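Long-range contact in glycosylation Associate Protein 1 (Streptococcus agalactiae serotype V, PDB 6OYC), which probably acts as a carbohydrate-binding accessory Sec component that takes part in the glycosylation and secretion of bacterial surface proteins: residues F303-N313 and W487-I498. Numbering follows the deposited sequence.
Sequences FDTRLALGKSN and WNRSLIYSIDKI
Trp487 meets the turn at Gly310-Asn313 with the six-membered half of its indole, and two polar side chains lie against that half. Ser312 OG is 3.0 Å from Trp487 CZ2. Asn313 OD1 is 3.3 Å from Trp487 CZ3, with the amide and ring planes 56° apart. Neither oxygen bonds to the indole; both are hydrogen-bonded to Arg425 NH1. The Trp487 ring NH is used by the same residue, since NE1 bonds to Arg425 O. Arg425 thus ties the ring and its two polar neighbours together. Trp487 holds CG anti to its own N (chi1 -163°), which sends the indole out from the helix to the loop. Gly310 CA comes to the ring edge, near its plane, 4.0 Å from Trp487 CH2. The same CA packs 3.7 Å from Leu491 CD2. Gly310 and Leu491 have the closest CA atoms of the two segments, with no side chain at Gly310 to hold the helix off.

The rest of the contact is mostly apolar. Leu309 rests its CD2 branch against Leu491 CD1 (4.0 Å) and also against Ile495 CG1. At the far end Phe303 packs on helix 484-502 at Lys497 and Ile498. Its CD1 is 3.5 Å from Ile498 CD1, and Ile498 CA lies over one ring face. The Phe303 ring tip also reaches the Lys497 backbone, with CZ 3.6 Å from Lys497 O. No hydrogen bond joins the two segments.

The contact lays the loop between strands 297-299 and 318-323 along helix 484-502. These strands belong to the two separate parallel sheets, so the loop is one link between what are probably two Rossmann-like domains, as in the GT-B clan. Helix 436-445 also packs on this loop, touching Phe303 through Ile443.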
loop_
_atom_site.group_PDB
_atom_site.type_symbol
_atom_site.label_atom_id
_atom_site.label_comp_id
_atom_site.label_asym_id
_atom_site.label_seq_id
_atom_site.Cartn_x
_atom_site.Cartn_y
_atom_site.Cartn_z
ATOM N N PHE A 303 1.117 11.878 6.392
ATOM C CA PHE A 303 1.867 11.250 7.479
ATOM C C PHE A 303 1.418 9.817 7.739
ATOM O O PHE A 303 0.222 9.504 7.706
ATOM C CB PHE A 303 1.703 12.043 8.775
ATOM C CG PHE A 303 2.264 13.420 8.719
ATOM C CD1 PHE A 303 3.639 13.626 8.754
ATOM C CD2 PHE A 303 1.415 14.527 8.655
ATOM C CE1 PHE A 303 4.162 14.916 8.707
ATOM C CE2 PHE A 303 1.922 15.811 8.617
ATOM C CZ PHE A 303 3.302 16.010 8.644
ATOM N N ASP A 304 2.386 8.951 8.040
ATOM C CA ASP A 304 2.150 7.572 8.475
ATOM C C ASP A 304 2.720 7.434 9.881
ATOM O O ASP A 304 3.931 7.269 10.052
ATOM C CB ASP A 304 2.793 6.559 7.530
ATOM C CG ASP A 304 2.602 5.105 7.997
ATOM O OD1 ASP A 304 1.880 4.862 8.998
ATOM O OD2 ASP A 304 3.174 4.202 7.355
ATOM N N THR A 305 1.847 7.460 10.885
ATOM C CA THR A 305 2.320 7.538 12.262
ATOM C C THR A 305 2.736 6.194 12.849
ATOM O O THR A 305 3.106 6.149 14.021
ATOM C CB THR A 305 1.247 8.170 13.139
ATOM O OG1 THR A 305 -0.009 7.546 12.859
ATOM C CG2 THR A 305 1.138 9.694 12.845
ATOM N N ARG A 306 2.695 5.102 12.082
ATOM C CA ARG A 306 3.344 3.879 12.540
ATOM C C ARG A 306 4.860 4.033 12.673
ATOM O O ARG A 306 5.502 3.173 13.285
ATOM C CB ARG A 306 3.044 2.714 11.585
ATOM C CG ARG A 306 1.558 2.369 11.403
ATOM C CD ARG A 306 1.342 1.359 10.267
ATOM N NE ARG A 306 1.729 1.892 8.961
ATOM C CZ ARG A 306 1.883 1.150 7.864
ATOM N NH1 ARG A 306 1.672 -0.157 7.922
ATOM N NH2 ARG A 306 2.264 1.713 6.720
ATOM N N LEU A 307 5.454 5.064 12.073
ATOM C CA LEU A 307 6.901 5.250 12.163
ATOM C C LEU A 307 7.294 5.709 13.568
ATOM O O LEU A 307 6.631 6.562 14.167
ATOM C CB LEU A 307 7.375 6.287 11.136
ATOM C CG LEU A 307 7.651 5.897 9.679
ATOM C CD1 LEU A 307 8.854 4.942 9.553
ATOM C CD2 LEU A 307 6.395 5.309 9.019
ATOM N N ALA A 308 8.372 5.136 14.097
ATOM C CA ALA A 308 8.951 5.638 15.337
ATOM C C ALA A 308 9.760 6.902 15.071
ATOM O O ALA A 308 10.361 7.066 14.004
ATOM C CB ALA A 308 9.843 4.585 15.992
ATOM N N LEU A 309 9.761 7.807 16.044
ATOM C CA LEU A 309 10.477 9.071 15.933
ATOM C C LEU A 309 11.703 9.058 16.833
ATOM O O LEU A 309 11.592 8.787 18.034
ATOM C CB LEU A 309 9.581 10.246 16.316
ATOM C CG LEU A 309 8.468 10.631 15.350
ATOM C CD1 LEU A 309 7.111 10.355 15.966
ATOM C CD2 LEU A 309 8.595 12.103 14.997
ATOM N N GLY A 310 12.868 9.338 16.248
ATOM C CA GLY A 310 14.049 9.704 17.014
ATOM C C GLY A 310 14.767 8.596 17.744
ATOM O O GLY A 310 15.679 8.889 18.525
ATOM N N LYS A 311 14.412 7.330 17.516
ATOM C CA LYS A 311 15.079 6.259 18.246
ATOM C C LYS A 311 16.557 6.125 17.899
ATOM O O LYS A 311 17.289 5.465 18.647
ATOM C CB LYS A 311 14.368 4.926 18.008
ATOM C CG LYS A 311 13.154 4.720 18.898
ATOM C CD LYS A 311 13.049 3.271 19.366
ATOM C CE LYS A 311 11.589 2.864 19.508
ATOM N NZ LYS A 311 11.337 1.457 19.082
ATOM N N SER A 312 17.029 6.734 16.810
ATOM C CA SER A 312 18.456 6.651 16.503
ATOM C C SER A 312 19.325 7.395 17.511
ATOM O O SER A 312 20.552 7.295 17.431
ATOM C CB SER A 312 18.748 7.190 15.098
ATOM O OG SER A 312 18.722 8.604 15.071
ATOM N N ASN A 313 18.727 8.145 18.441
ATOM C CA ASN A 313 19.503 8.767 19.511
ATOM C C ASN A 313 20.092 7.740 20.471
ATOM O O ASN A 313 21.007 8.083 21.232
ATOM C CB ASN A 313 18.628 9.769 20.283
ATOM C CG ASN A 313 18.530 11.121 19.591
ATOM O OD1 ASN A 313 19.289 11.415 18.667
ATOM N ND2 ASN A 313 17.601 11.949 20.034
ATOM N N TRP A 487 20.723 17.575 13.074
ATOM C CA TRP A 487 19.824 16.435 13.170
ATOM C C TRP A 487 18.654 16.728 14.098
ATOM O O TRP A 487 17.503 16.410 13.777
ATOM C CB TRP A 487 20.597 15.214 13.643
ATOM C CG TRP A 487 19.880 13.945 13.389
ATOM C CD1 TRP A 487 19.939 13.175 12.258
ATOM C CD2 TRP A 487 18.972 13.290 14.278
ATOM N NE1 TRP A 487 19.123 12.076 12.396
ATOM C CE2 TRP A 487 18.519 12.123 13.626
ATOM C CE3 TRP A 487 18.504 13.574 15.565
ATOM C CZ2 TRP A 487 17.625 11.246 14.218
ATOM C CZ3 TRP A 487 17.621 12.696 16.152
ATOM C CH2 TRP A 487 17.191 11.548 15.483
ATOM N N ASN A 488 18.917 17.346 15.249
ATOM C CA ASN A 488 17.810 17.634 16.151
ATOM C C ASN A 488 16.889 18.697 15.584
ATOM O O ASN A 488 15.692 18.694 15.889
ATOM C CB ASN A 488 18.320 18.057 17.523
ATOM C CG ASN A 488 19.116 16.971 18.197
ATOM O OD1 ASN A 488 18.702 15.808 18.227
ATOM N ND2 ASN A 488 20.271 17.339 18.741
ATOM N N ARG A 489 17.414 19.613 14.769
ATOM C CA ARG A 489 16.521 20.554 14.104
ATOM C C ARG A 489 15.504 19.812 13.249
ATOM O O ARG A 489 14.349 20.241 13.139
ATOM C CB ARG A 489 17.328 21.544 13.254
ATOM C CG ARG A 489 16.458 22.477 12.411
ATOM C CD ARG A 489 17.134 23.814 12.124
ATOM N NE ARG A 489 18.118 23.682 11.059
ATOM C CZ ARG A 489 19.428 23.553 11.260
ATOM N NH1 ARG A 489 19.918 23.565 12.492
ATOM N NH2 ARG A 489 20.249 23.428 10.226
ATOM N N SER A 490 15.916 18.680 12.667
ATOM C CA SER A 490 15.052 17.919 11.777
ATOM C C SER A 490 13.988 17.157 12.561
ATOM O O SER A 490 12.804 17.169 12.196
ATOM C CB SER A 490 15.894 16.963 10.931
ATOM O OG SER A 490 15.062 16.107 10.162
ATOM N N LEU A 491 14.395 16.489 13.641
ATOM C CA LEU A 491 13.429 15.825 14.515
ATOM C C LEU A 491 12.391 16.810 15.038
ATOM O O LEU A 491 11.185 16.534 15.015
ATOM C CB LEU A 491 14.158 15.145 15.673
ATOM C CG LEU A 491 13.358 14.286 16.660
ATOM C CD1 LEU A 491 12.210 13.474 15.994
ATOM C CD2 LEU A 491 14.328 13.374 17.370
ATOM N N ILE A 492 12.843 17.978 15.491
ATOM C CA ILE A 492 11.930 18.973 16.043
ATOM C C ILE A 492 11.003 19.496 14.961
ATOM O O ILE A 492 9.821 19.774 15.207
ATOM C CB ILE A 492 12.733 20.112 16.698
ATOM C CG1 ILE A 492 13.308 19.648 18.034
ATOM C CG2 ILE A 492 11.884 21.371 16.837
ATOM C CD1 ILE A 492 14.582 20.371 18.428
ATOM N N TYR A 493 11.530 19.654 13.747
ATOM C CA TYR A 493 10.699 20.107 12.642
ATOM C C TYR A 493 9.601 19.098 12.356
ATOM O O TYR A 493 8.447 19.471 12.127
ATOM C CB TYR A 493 11.576 20.341 11.414
ATOM C CG TYR A 493 10.862 20.541 10.095
ATOM C CD1 TYR A 493 10.289 19.467 9.414
ATOM C CD2 TYR A 493 10.817 21.796 9.495
ATOM C CE1 TYR A 493 9.657 19.642 8.194
ATOM C CE2 TYR A 493 10.188 21.982 8.263
ATOM C CZ TYR A 493 9.611 20.900 7.619
ATOM O OH TYR A 493 8.979 21.067 6.400
ATOM N N SER A 494 9.943 17.811 12.366
ATOM C CA SER A 494 8.940 16.792 12.096
ATOM C C SER A 494 7.892 16.747 13.198
ATOM O O SER A 494 6.688 16.689 12.913
ATOM C CB SER A 494 9.620 15.436 11.921
ATOM O OG SER A 494 10.581 15.519 10.879
ATOM N N ILE A 495 8.330 16.821 14.461
ATOM C CA ILE A 495 7.422 16.646 15.596
ATOM C C ILE A 495 6.286 17.658 15.552
ATOM O O ILE A 495 5.134 17.323 15.850
ATOM C CB ILE A 495 8.209 16.741 16.911
ATOM C CG1 ILE A 495 8.954 15.434 17.156
ATOM C CG2 ILE A 495 7.279 17.032 18.057
ATOM C CD1 ILE A 495 9.999 15.512 18.240
ATOM N N ASP A 496 6.587 18.899 15.154
ATOM C CA ASP A 496 5.565 19.925 15.122
ATOM C C ASP A 496 4.628 19.748 13.936
ATOM O O ASP A 496 3.411 19.843 14.088
ATOM C CB ASP A 496 6.201 21.322 15.117
ATOM C CG ASP A 496 7.128 21.532 16.285
ATOM O OD1 ASP A 496 8.144 22.253 16.166
ATOM O OD2 ASP A 496 6.789 20.992 17.361
ATOM N N LYS A 497 5.175 19.520 12.748
ATOM C CA LYS A 497 4.341 19.173 11.602
ATOM C C LYS A 497 3.464 17.954 11.898
ATOM O O LYS A 497 2.284 17.908 11.521
ATOM C CB LYS A 497 5.232 18.932 10.368
ATOM C CG LYS A 497 5.825 20.213 9.796
ATOM C CD LYS A 497 5.652 20.311 8.284
ATOM C CE LYS A 497 5.447 21.769 7.874
ATOM N NZ LYS A 497 6.268 22.721 8.694
ATOM N N ILE A 498 4.028 16.963 12.580
ATOM C CA ILE A 498 3.272 15.783 12.985
ATOM C C ILE A 498 2.000 16.182 13.727
ATOM O O ILE A 498 0.920 15.623 13.492
ATOM C CB ILE A 498 4.172 14.866 13.845
ATOM C CG1 ILE A 498 5.119 14.036 12.956
ATOM C CG2 ILE A 498 3.345 13.995 14.800
ATOM C CD1 ILE A 498 4.445 13.017 12.074
#